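Side-chain contacts in PvdO (Pseudomonas aeruginosa, PDB 5HHA), which probably acts in pyoverdine chromophore maturation in the periplasm, binds calcium and resembles formylglycine-generating oxidases: residues Pro204-Ala207 and Phe208-Asp212; Cys128-Tyr131 and Asn132-Lys135; Thr54-Glu58 and Val59-Pro63. All coordinates share one frame; numbering follows the deposited sequence.

How the interactions relate
All three contacts are local folds of the chain within the sulfatase-modifying factor-like domain, and none touches another: the nearest atoms of 204-212 lie about 15 Å from either of the others. Interaction 2 is partly buried and starts helix 131-145, with its valines against strand 278-285. Interactions 1 and 3 are surface loops built on beta turns. In each an oxygen of the chain gathers donors: an asparagine amide oxygen in interaction 1, a backbone carbonyl taking arginine and water in interaction 3. Interaction 2 instead exchanges bonds between two carboxylates and backbone N-H groups. Aromatic packing differs too: proline covers tyrosine in interaction 1, lysine flanks tyrosine in interaction 2.

Interaction 1: residues Pro204-Ala207 and Phe208-Asp212; sequences PPNA and FGVYD
Asn206 and Val210 make a tight turn at the surface, within the long connection from helix 154-162 to strand 218-221, a type I beta turn from Asn206 to Gly209 held from within by the asparagine side chain. The turn bond runs from Gly209 N to Asn206 O, 2.9 Å. Beyond it Asn206 N donates to Val210 O at 2.9 Å, nearly straight at 165°. Asn206 CG stands between its backbone N and carbonyl carbon (chi1 68°), which folds the amide back over the turn. There OD1 of Asn206 accepts from Phe208 N at 3.0 Å and from Val210 N at 3.1 Å, the two donors arriving from opposite faces of the amide plane. ND2 donates to Gly160 O on helix 154-162. Further along, Pro205 CB sits over the centre of one face of the Tyr211 ring, 3.6 Å from its centroid, a CH-pi contact. Water 1 bridges Pro204 O and Asp212 N. Phe208 leads away to Tyr159, which its ring meets edge-to-face. Two backbone N-H groups thus grip one side-chain oxygen while Gly160 holds the other end of the amide, which should keep Asn206 in one rotation.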
ATOM      1  N   PRO A 204      -6.532  -2.100  14.343  1.00  9.94           N
ATOM      2  CA  PRO A 204      -6.503  -0.678  14.679  1.00 11.18           C
ATOM      3  C   PRO A 204      -5.684   0.141  13.712  1.00 10.73           C
ATOM      4  O   PRO A 204      -4.762  -0.396  13.056  1.00 11.54           O
ATOM      5  CB  PRO A 204      -5.837  -0.658  16.063  1.00 12.17           C
ATOM      6  CG  PRO A 204      -6.171  -2.003  16.651  1.00 12.36           C
ATOM      7  CD  PRO A 204      -6.097  -2.940  15.474  1.00 11.84           C
ATOM      8  N   PRO A 205      -5.986   1.429  13.604  1.00 10.75           N
ATOM      9  CA  PRO A 205      -5.211   2.301  12.735  1.00 11.49           C
ATOM     10  C   PRO A 205      -3.938   2.753  13.421  1.00 11.48           C
ATOM     11  O   PRO A 205      -3.810   2.604  14.653  1.00 12.35           O
ATOM     12  CB  PRO A 205      -6.149   3.481  12.519  1.00 13.29           C
ATOM     13  CG  PRO A 205      -6.884   3.577  13.812  1.00 13.94           C
ATOM     14  CD  PRO A 205      -7.081   2.155  14.281  1.00 11.88           C
ATOM     15  N   ASN A 206      -3.007   3.299  12.654  1.00 10.31           N
ATOM     16  CA  ASN A 206      -1.857   3.951  13.248  1.00 10.48           C
ATOM     17  C   ASN A 206      -2.187   5.407  13.588  1.00 10.16           C
ATOM     18  O   ASN A 206      -3.340   5.843  13.458  1.00 11.68           O
ATOM     19  CB  ASN A 206      -0.615   3.801  12.361  1.00 10.40           C
ATOM     20  CG  ASN A 206      -0.708   4.572  11.056  1.00  9.75           C
ATOM     21  OD1 ASN A 206      -1.517   5.484  10.879  1.00  9.45           O
ATOM     22  ND2 ASN A 206       0.176   4.216  10.126  1.00  9.48           N
ATOM     23  N   ALA A 207      -1.188   6.157  14.039  1.00  9.81           N
ATOM     24  CA  ALA A 207      -1.408   7.511  14.572  1.00 10.70           C
ATOM     25  C   ALA A 207      -1.810   8.509  13.509  1.00 11.48           C
ATOM     26  O   ALA A 207      -2.260   9.613  13.829  1.00 14.26           O
ATOM     27  CB  ALA A 207      -0.152   8.014  15.319  1.00 13.11           C
ATOM     28  N   PHE A 208      -1.622   8.160  12.245  1.00 10.80           N
ATOM     29  CA  PHE A 208      -2.046   9.011  11.131  1.00  9.74           C
ATOM     30  C   PHE A 208      -3.476   8.669  10.712  1.00 10.33           C
ATOM     31  O   PHE A 208      -4.001   9.288   9.793  1.00 11.99           O
ATOM     32  CB  PHE A 208      -1.130   8.854   9.920  1.00  9.55           C
ATOM     33  CG  PHE A 208       0.159   9.655   9.966  1.00 10.47           C
ATOM     34  CD1 PHE A 208       0.500  10.522  11.005  1.00 12.21           C
ATOM     35  CD2 PHE A 208       1.018   9.546   8.894  1.00 10.82           C
ATOM     36  CE1 PHE A 208       1.706  11.237  10.939  1.00 12.78           C
ATOM     37  CE2 PHE A 208       2.203  10.238   8.839  1.00 11.89           C
ATOM     38  CZ  PHE A 208       2.548  11.086   9.853  1.00 13.39           C
ATOM     39  N   GLY A 209      -4.107   7.705  11.354  1.00 10.22           N
ATOM     40  CA  GLY A 209      -5.433   7.306  10.929  1.00 10.38           C
ATOM     41  C   GLY A 209      -5.440   6.351   9.744  1.00 10.13           C
ATOM     42  O   GLY A 209      -6.462   6.179   9.075  1.00 11.14           O
ATOM     43  N   VAL A 210      -4.316   5.684   9.495  1.00 10.11           N
ATOM     44  CA  VAL A 210      -4.192   4.796   8.335  1.00  8.61           C
ATOM     45  C   VAL A 210      -4.276   3.345   8.799  1.00  9.23           C
ATOM     46  O   VAL A 210      -3.723   2.984   9.840  1.00  9.40           O
ATOM     47  CB  VAL A 210      -2.857   5.036   7.638  1.00  9.25           C
ATOM     48  CG1 VAL A 210      -2.772   4.195   6.375  1.00 10.05           C
ATOM     49  CG2 VAL A 210      -2.702   6.491   7.270  1.00 11.32           C
ATOM     50  N   TYR A 211      -4.941   2.489   8.015  1.00  8.77           N
ATOM     51  CA  TYR A 211      -5.156   1.077   8.344  1.00  9.36           C
ATOM     52  C   TYR A 211      -4.425   0.160   7.362  1.00  8.08           C
ATOM     53  O   TYR A 211      -4.229   0.506   6.189  1.00  8.85           O
ATOM     54  CB  TYR A 211      -6.639   0.725   8.236  1.00  8.89           C
ATOM     55  CG  TYR A 211      -7.527   1.417   9.244  1.00  9.03           C
ATOM     56  CD1 TYR A 211      -8.003   2.710   9.026  1.00 10.57           C
ATOM     57  CD2 TYR A 211      -7.931   0.747  10.385  1.00  9.94           C
ATOM     58  CE1 TYR A 211      -8.824   3.325   9.936  1.00 12.28           C
ATOM     59  CE2 TYR A 211      -8.787   1.357  11.300  1.00 11.52           C
ATOM     60  CZ  TYR A 211      -9.211   2.633  11.049  1.00 11.75           C
ATOM     61  OH  TYR A 211     -10.055   3.261  11.974  1.00 17.44           O
ATOM     62  N   ASP A 212      -4.051  -1.011   7.853  1.00  8.40           N
ATOM     63  CA  ASP A 212      -3.512  -2.116   7.048  1.00  7.61           C
ATOM     64  C   ASP A 212      -2.167  -1.818   6.392  1.00  7.97           C
ATOM     65  O   ASP A 212      -1.827  -2.467   5.402  1.00  8.15           O
ATOM     66  CB  ASP A 212      -4.532  -2.613   6.014  1.00  8.73           C
ATOM     67  CG  ASP A 212      -5.754  -3.242   6.651  1.00  8.60           C
ATOM     68  OD1 ASP A 212      -5.598  -4.150   7.504  1.00  8.74           O
ATOM     69  OD2 ASP A 212      -6.894  -2.828   6.316  1.00  9.61           O
TER
HETATM   70  O   HOH W   1      -4.465  -1.728  10.696  1.00 11.18           O

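Interaction 2: residues Cys128-Tyr131 and Asn132-Lys135; sequences CVDY and NDVK
Asp130 and Asp133 form a capping box at the start of helix 131-145, each carboxylate taking the backbone N-H of the other residue. Asp130 is the N-cap: its OD1 accepts from Asp133 N at 2.9 Å, met nearly along the C-O axis. In return Asp130 N donates to Asp133 OD2 at 2.9 Å, an almost straight bond (168°) that reaches the anti side of the carboxylate. Asp130 CG lies between its backbone N and carbonyl carbon (chi1 76°), turning OD1 toward the first turn of the helix, while Asp133 CG stands beside its own N, anti to the carbonyl carbon, and reaches back along the chain. The exchange brings two acceptors together, Asp130 OD1 and Asp133 OD2 at 3.2 Å. Arg274 probably eases that repulsion, since it makes a salt bridge to Asp133 OD2 and a long, weak ion pair with Asp130. The first helical bonds follow, Val134 N to Asp130 O and Lys135 N to Tyr131 O. One turn on, Lys135 CD packs 3.6 Å from Tyr131 CE1, and water 2 links Lys135 NZ to Tyr131 OH, which also bonds Ala222 O. On the inner side Val129 CG2 meets Val134 CG2 at 4.2 Å. Both valines rest on Phe280 of strand 278-285, Tyr131 and Val134 touch Trp220 of strand 218-221, and the Cys111-Cys128 disulfide links two points of the loop before the helix.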
ATOM      1  N   CYS A 128      -5.351  -8.346  -8.105  1.00  8.40           N
ATOM      2  CA  CYS A 128      -5.404  -8.851  -9.475  1.00  8.41           C
ATOM      3  C   CYS A 128      -5.436  -7.718 -10.472  1.00 10.13           C
ATOM      4  O   CYS A 128      -6.028  -7.846 -11.557  1.00 10.50           O
ATOM      5  CB  CYS A 128      -6.574  -9.833  -9.644  1.00 10.12           C
ATOM      6  SG  CYS A 128      -6.323 -11.366  -8.750  1.00 10.73           S
ATOM      7  N   VAL A 129      -4.741  -6.637 -10.108  1.00  9.04           N
ATOM      8  CA  VAL A 129      -4.530  -5.452 -10.929  1.00  9.40           C
ATOM      9  C   VAL A 129      -3.032  -5.226 -11.157  1.00  9.82           C
ATOM     10  O   VAL A 129      -2.202  -5.459 -10.258  1.00  9.07           O
ATOM     11  CB  VAL A 129      -5.125  -4.192 -10.264  1.00  9.52           C
ATOM     12  CG1 VAL A 129      -6.648  -4.184 -10.365  1.00 12.14           C
ATOM     13  CG2 VAL A 129      -4.658  -4.040  -8.805  1.00 10.91           C
ATOM     14  N   ASP A 130      -2.666  -4.794 -12.359  1.00  9.42           N
ATOM     15  CA  ASP A 130      -1.275  -4.436 -12.608  1.00 10.17           C
ATOM     16  C   ASP A 130      -1.065  -2.940 -12.383  1.00  8.89           C
ATOM     17  O   ASP A 130      -1.940  -2.195 -12.001  1.00 10.04           O
ATOM     18  CB  ASP A 130      -0.721  -4.950 -13.977  1.00  9.98           C
ATOM     19  CG  ASP A 130      -1.197  -4.152 -15.183  1.00 11.49           C
ATOM     20  OD1 ASP A 130      -1.927  -3.172 -15.034  1.00 13.05           O
ATOM     21  OD2 ASP A 130      -0.796  -4.527 -16.322  1.00 14.22           O
ATOM     22  N   TYR A 131       0.166  -2.520 -12.604  1.00  8.84           N
ATOM     23  CA  TYR A 131       0.565  -1.140 -12.329  1.00  9.47           C
ATOM     24  C   TYR A 131      -0.247  -0.142 -13.161  1.00  9.35           C
ATOM     25  O   TYR A 131      -0.754   0.843 -12.653  1.00 10.62           O
ATOM     26  CB  TYR A 131       2.059  -1.034 -12.618  1.00 11.00           C
ATOM     27  CG  TYR A 131       2.766   0.288 -12.448  1.00  9.62           C
ATOM     28  CD1 TYR A 131       2.833   1.198 -13.493  1.00 11.48           C
ATOM     29  CD2 TYR A 131       3.478   0.575 -11.289  1.00 11.05           C
ATOM     30  CE1 TYR A 131       3.565   2.376 -13.391  1.00 12.41           C
ATOM     31  CE2 TYR A 131       4.224   1.763 -11.173  1.00  9.87           C
ATOM     32  CZ  TYR A 131       4.248   2.654 -12.226  1.00 10.06           C
ATOM     33  OH  TYR A 131       5.004   3.820 -12.157  1.00 11.71           O
ATOM     34  N   ASN A 132      -0.368  -0.423 -14.454  1.00 10.47           N
ATOM     35  CA  ASN A 132      -1.148   0.438 -15.336  0.61 12.63           C
ATOM     36  C   ASN A 132      -2.630   0.479 -14.979  1.00 11.62           C
ATOM     37  O   ASN A 132      -3.278   1.515 -15.109  1.00 12.63           O
ATOM     38  CB  ASN A 132      -0.977  -0.023 -16.783  0.61 15.23           C
ATOM     39  CG  ASN A 132      -1.460   1.001 -17.774  0.61 18.50           C
ATOM     40  OD1 ASN A 132      -0.852   2.057 -17.933  0.61 23.88           O
ATOM     41  ND2 ASN A 132      -2.560   0.699 -18.444  0.61 20.49           N
ATOM     42  N   ASP A 133      -3.159  -0.646 -14.506  1.00 12.10           N
ATOM     43  CA  ASP A 133      -4.545  -0.670 -14.086  1.00 12.34           C
ATOM     44  C   ASP A 133      -4.776   0.346 -12.969  1.00 10.68           C
ATOM     45  O   ASP A 133      -5.810   1.009 -12.919  1.00 12.26           O
ATOM     46  CB  ASP A 133      -4.915  -2.048 -13.533  1.00 11.27           C
ATOM     47  CG  ASP A 133      -5.048  -3.114 -14.594  1.00 14.22           C
ATOM     48  OD1 ASP A 133      -5.450  -2.802 -15.734  1.00 17.13           O
ATOM     49  OD2 ASP A 133      -4.787  -4.288 -14.258  1.00 13.44           O
ATOM     50  N   VAL A 134      -3.827   0.424 -12.032  1.00 11.54           N
ATOM     51  CA  VAL A 134      -3.909   1.389 -10.943  1.00 11.18           C
ATOM     52  C   VAL A 134      -3.876   2.808 -11.491  1.00 10.57           C
ATOM     53  O   VAL A 134      -4.662   3.659 -11.077  1.00 11.55           O
ATOM     54  CB  VAL A 134      -2.774   1.173  -9.905  1.00 11.59           C
ATOM     55  CG1 VAL A 134      -2.793   2.271  -8.870  1.00 12.03           C
ATOM     56  CG2 VAL A 134      -2.934  -0.186  -9.231  1.00 11.79           C
ATOM     57  N   LYS A 135      -2.975   3.070 -12.424  1.00 11.07           N
ATOM     58  CA  LYS A 135      -2.934   4.392 -13.036  1.00 11.25           C
ATOM     59  C   LYS A 135      -4.265   4.706 -13.711  1.00 12.24           C
ATOM     60  O   LYS A 135      -4.762   5.841 -13.613  1.00 12.99           O
ATOM     61  CB  LYS A 135      -1.780   4.491 -14.039  1.00 13.31           C
ATOM     62  CG  LYS A 135      -0.405   4.381 -13.368  1.00 15.08           C
ATOM     63  CD  LYS A 135       0.745   4.409 -14.350  1.00 21.42           C
ATOM     64  CE  LYS A 135       0.831   5.743 -15.065  1.00 32.17           C
ATOM     65  NZ  LYS A 135       1.322   6.810 -14.154  1.00 41.00           N
TER
HETATM   66  O   HOH W   2       3.909   6.113 -13.044  1.00 25.19           O

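Interaction 3: residues Thr54-Glu58 and Val59-Pro63; sequences TPDDE and VGRQP
Arg61 NE donates to Thr54 O at 3.0 Å in a nearly straight bond (167°), tying the residue before a pair of successive beta turns to the last residue of the second, in the surface loop between strands 42-52 and 69-73. The first turn, type I, runs from Pro55 to Glu58 and is closed by Glu58 N on Pro55 O. The second, type II, runs from Glu58 to Arg61, with Arg61 N donating to Glu58 O at 3.1 Å. Gly60 occupies its third position, where the backbone angles would press a side chain against the preceding carbonyl oxygen. The oxygen of Thr54 lies almost in the guanidinium plane of Arg61, but the NE donor stands above the plane of the Thr54 carbonyl. Over one face of the guanidinium, displaced toward the rim, comes Asp56 OD1, with the carboxylate turned nearly perpendicular (84°). At 3.8 Å from Arg61 NH2 this is a long salt bridge in which no N-H points at the oxygen, so the attraction is one of charge alone. Water 3 completes the cluster, donating to both Thr54 O and Asp56 OD1 and accepting a weak bond from Arg61 NH2. The arginine gets there by a chain extended from CG to NE, with CG anti to the backbone N (chi1 173°), running back across the first turn. Farther along the same loop Glu65 OE1 bonds Thr54 OG1; from another loop Arg262 makes a salt bridge to Glu58 OE2. Val59 turns to Tyr179 and Ile259. Along the arginine shaft, where the threonine and arginine side chains run antiparallel, the apolar packing is a methyl contact, Thr54 CG2 against Arg61 CG at 3.6 Å.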
ATOM      1  N   THR A  54      15.924   1.677   7.181  1.00  8.96           N
ATOM      2  CA  THR A  54      15.958   0.822   8.358  0.60  9.11           C
ATOM      3  C   THR A  54      17.350   0.834   9.009  1.00  9.56           C
ATOM      4  O   THR A  54      18.331   0.661   8.307  1.00  9.98           O
ATOM      5  CB  THR A  54      15.597  -0.615   7.926  0.60  8.38           C
ATOM      6  OG1 THR A  54      14.305  -0.598   7.303  0.60  7.32           O
ATOM      7  CG2 THR A  54      15.573  -1.555   9.076  0.60  8.14           C
ATOM      8  N   PRO A  55      17.430   0.970  10.322  1.00  9.88           N
ATOM      9  CA  PRO A  55      18.727   0.851  10.997  1.00 11.81           C
ATOM     10  C   PRO A  55      19.387  -0.509  10.766  1.00 11.45           C
ATOM     11  O   PRO A  55      18.694  -1.512  10.691  1.00 10.41           O
ATOM     12  CB  PRO A  55      18.373   1.068  12.471  1.00 16.25           C
ATOM     13  CG  PRO A  55      17.061   1.841  12.443  1.00 15.28           C
ATOM     14  CD  PRO A  55      16.341   1.288  11.252  1.00 11.93           C
ATOM     15  N   ASP A  56      20.721  -0.546  10.699  1.00 11.29           N
ATOM     16  CA  ASP A  56      21.476  -1.763  10.400  1.00 10.95           C
ATOM     17  C   ASP A  56      21.117  -2.957  11.257  1.00  9.11           C
ATOM     18  O   ASP A  56      21.144  -4.073  10.781  1.00 10.41           O
ATOM     19  CB  ASP A  56      22.975  -1.477  10.616  1.00 13.25           C
ATOM     20  CG  ASP A  56      23.546  -0.475   9.633  1.00 17.73           C
ATOM     21  OD1 ASP A  56      22.910  -0.158   8.611  1.00 17.04           O
ATOM     22  OD2 ASP A  56      24.698  -0.034   9.878  1.00 19.89           O
ATOM     23  N   ASP A  57      20.804  -2.699  12.518  1.00  8.90           N
ATOM     24  CA  ASP A  57      20.603  -3.785  13.473  1.00 10.49           C
ATOM     25  C   ASP A  57      19.150  -4.160  13.724  1.00 10.33           C
ATOM     26  O   ASP A  57      18.855  -4.975  14.597  1.00  9.91           O
ATOM     27  CB  ASP A  57      21.306  -3.436  14.793  1.00 12.90           C
ATOM     28  CG  ASP A  57      22.818  -3.394  14.646  1.00 14.83           C
ATOM     29  OD1 ASP A  57      23.365  -4.063  13.752  1.00 16.30           O
ATOM     30  OD2 ASP A  57      23.426  -2.677  15.451  1.00 19.75           O
ATOM     31  N   GLU A  58      18.214  -3.603  12.963  1.00  8.60           N
ATOM     32  CA  GLU A  58      16.808  -3.975  13.105  1.00  9.85           C
ATOM     33  C   GLU A  58      16.621  -5.419  12.695  1.00  7.15           C
ATOM     34  O   GLU A  58      17.082  -5.848  11.663  1.00  8.21           O
ATOM     35  CB  GLU A  58      15.917  -3.072  12.247  1.00  9.41           C
ATOM     36  CG  GLU A  58      14.444  -3.450  12.295  1.00  9.23           C
ATOM     37  CD  GLU A  58      13.573  -2.429  11.616  1.00 10.24           C
ATOM     38  OE1 GLU A  58      13.555  -1.256  12.056  1.00  9.87           O
ATOM     39  OE2 GLU A  58      12.905  -2.804  10.635  1.00  9.17           O
ATOM     40  N   VAL A  59      15.910  -6.164  13.526  1.00  8.52           N
ATOM     41  CA  VAL A  59      15.628  -7.569  13.226  1.00  9.11           C
ATOM     42  C   VAL A  59      14.925  -7.693  11.868  1.00  8.29           C
ATOM     43  O   VAL A  59      13.928  -7.042  11.625  1.00  8.14           O
ATOM     44  CB  VAL A  59      14.785  -8.197  14.355  1.00  9.75           C
ATOM     45  CG1 VAL A  59      14.234  -9.570  13.981  1.00 12.37           C
ATOM     46  CG2 VAL A  59      15.626  -8.260  15.646  1.00 11.00           C
ATOM     47  N   GLY A  60      15.447  -8.529  10.990  1.00  9.25           N
ATOM     48  CA  GLY A  60      14.838  -8.727   9.690  1.00  9.81           C
ATOM     49  C   GLY A  60      15.281  -7.795   8.591  1.00  8.73           C
ATOM     50  O   GLY A  60      14.878  -8.008   7.454  1.00 10.06           O
ATOM     51  N   ARG A  61      16.094  -6.776   8.882  1.00  8.25           N
ATOM     52  CA  ARG A  61      16.408  -5.785   7.880  1.00  9.58           C
ATOM     53  C   ARG A  61      17.100  -6.388   6.675  1.00  9.38           C
ATOM     54  O   ARG A  61      18.063  -7.157   6.816  1.00  9.50           O
ATOM     55  CB  ARG A  61      17.360  -4.704   8.448  1.00 12.89           C
ATOM     56  CG  ARG A  61      17.859  -3.722   7.375  1.00 13.36           C
ATOM     57  CD  ARG A  61      19.082  -2.965   7.868  1.00 11.17           C
ATOM     58  NE  ARG A  61      19.514  -1.788   7.139  1.00 15.42           N
ATOM     59  CZ  ARG A  61      20.390  -1.822   6.158  1.00 15.98           C
ATOM     60  NH1 ARG A  61      20.899  -2.976   5.788  1.00 11.63           N
ATOM     61  NH2 ARG A  61      20.771  -0.682   5.569  1.00 16.67           N
ATOM     62  N   GLN A  62      16.680  -5.974   5.486  1.00  9.21           N
ATOM     63  CA  GLN A  62      17.288  -6.427   4.249  0.68  9.71           C
ATOM     64  C   GLN A  62      18.211  -5.365   3.678  1.00  9.76           C
ATOM     65  O   GLN A  62      18.085  -4.186   3.981  1.00  9.80           O
ATOM     66  CB  GLN A  62      16.186  -6.733   3.236  0.68 10.97           C
ATOM     67  CG  GLN A  62      15.070  -7.596   3.791  0.68 12.61           C
ATOM     68  CD  GLN A  62      15.517  -9.026   3.951  0.68 11.62           C
ATOM     69  OE1 GLN A  62      16.118  -9.606   3.043  0.68 14.11           O
ATOM     70  NE2 GLN A  62      15.239  -9.614   5.100  0.68 10.30           N
ATOM     71  N   PRO A  63      19.176  -5.778   2.845  1.00 10.97           N
ATOM     72  CA  PRO A  63      20.248  -4.855   2.447  1.00 11.85           C
ATOM     73  C   PRO A  63      19.837  -3.642   1.632  1.00 11.20           C
ATOM     74  O   PRO A  63      20.575  -2.652   1.643  1.00 12.85           O
ATOM     75  CB  PRO A  63      21.210  -5.762   1.666  1.00 13.67           C
ATOM     76  CG  PRO A  63      20.936  -7.120   2.158  1.00 16.35           C
ATOM     77  CD  PRO A  63      19.502  -7.185   2.540  1.00 10.68           C
TER
HETATM   78  O   HOH W   3      20.911   1.385   7.757  1.00 13.80           O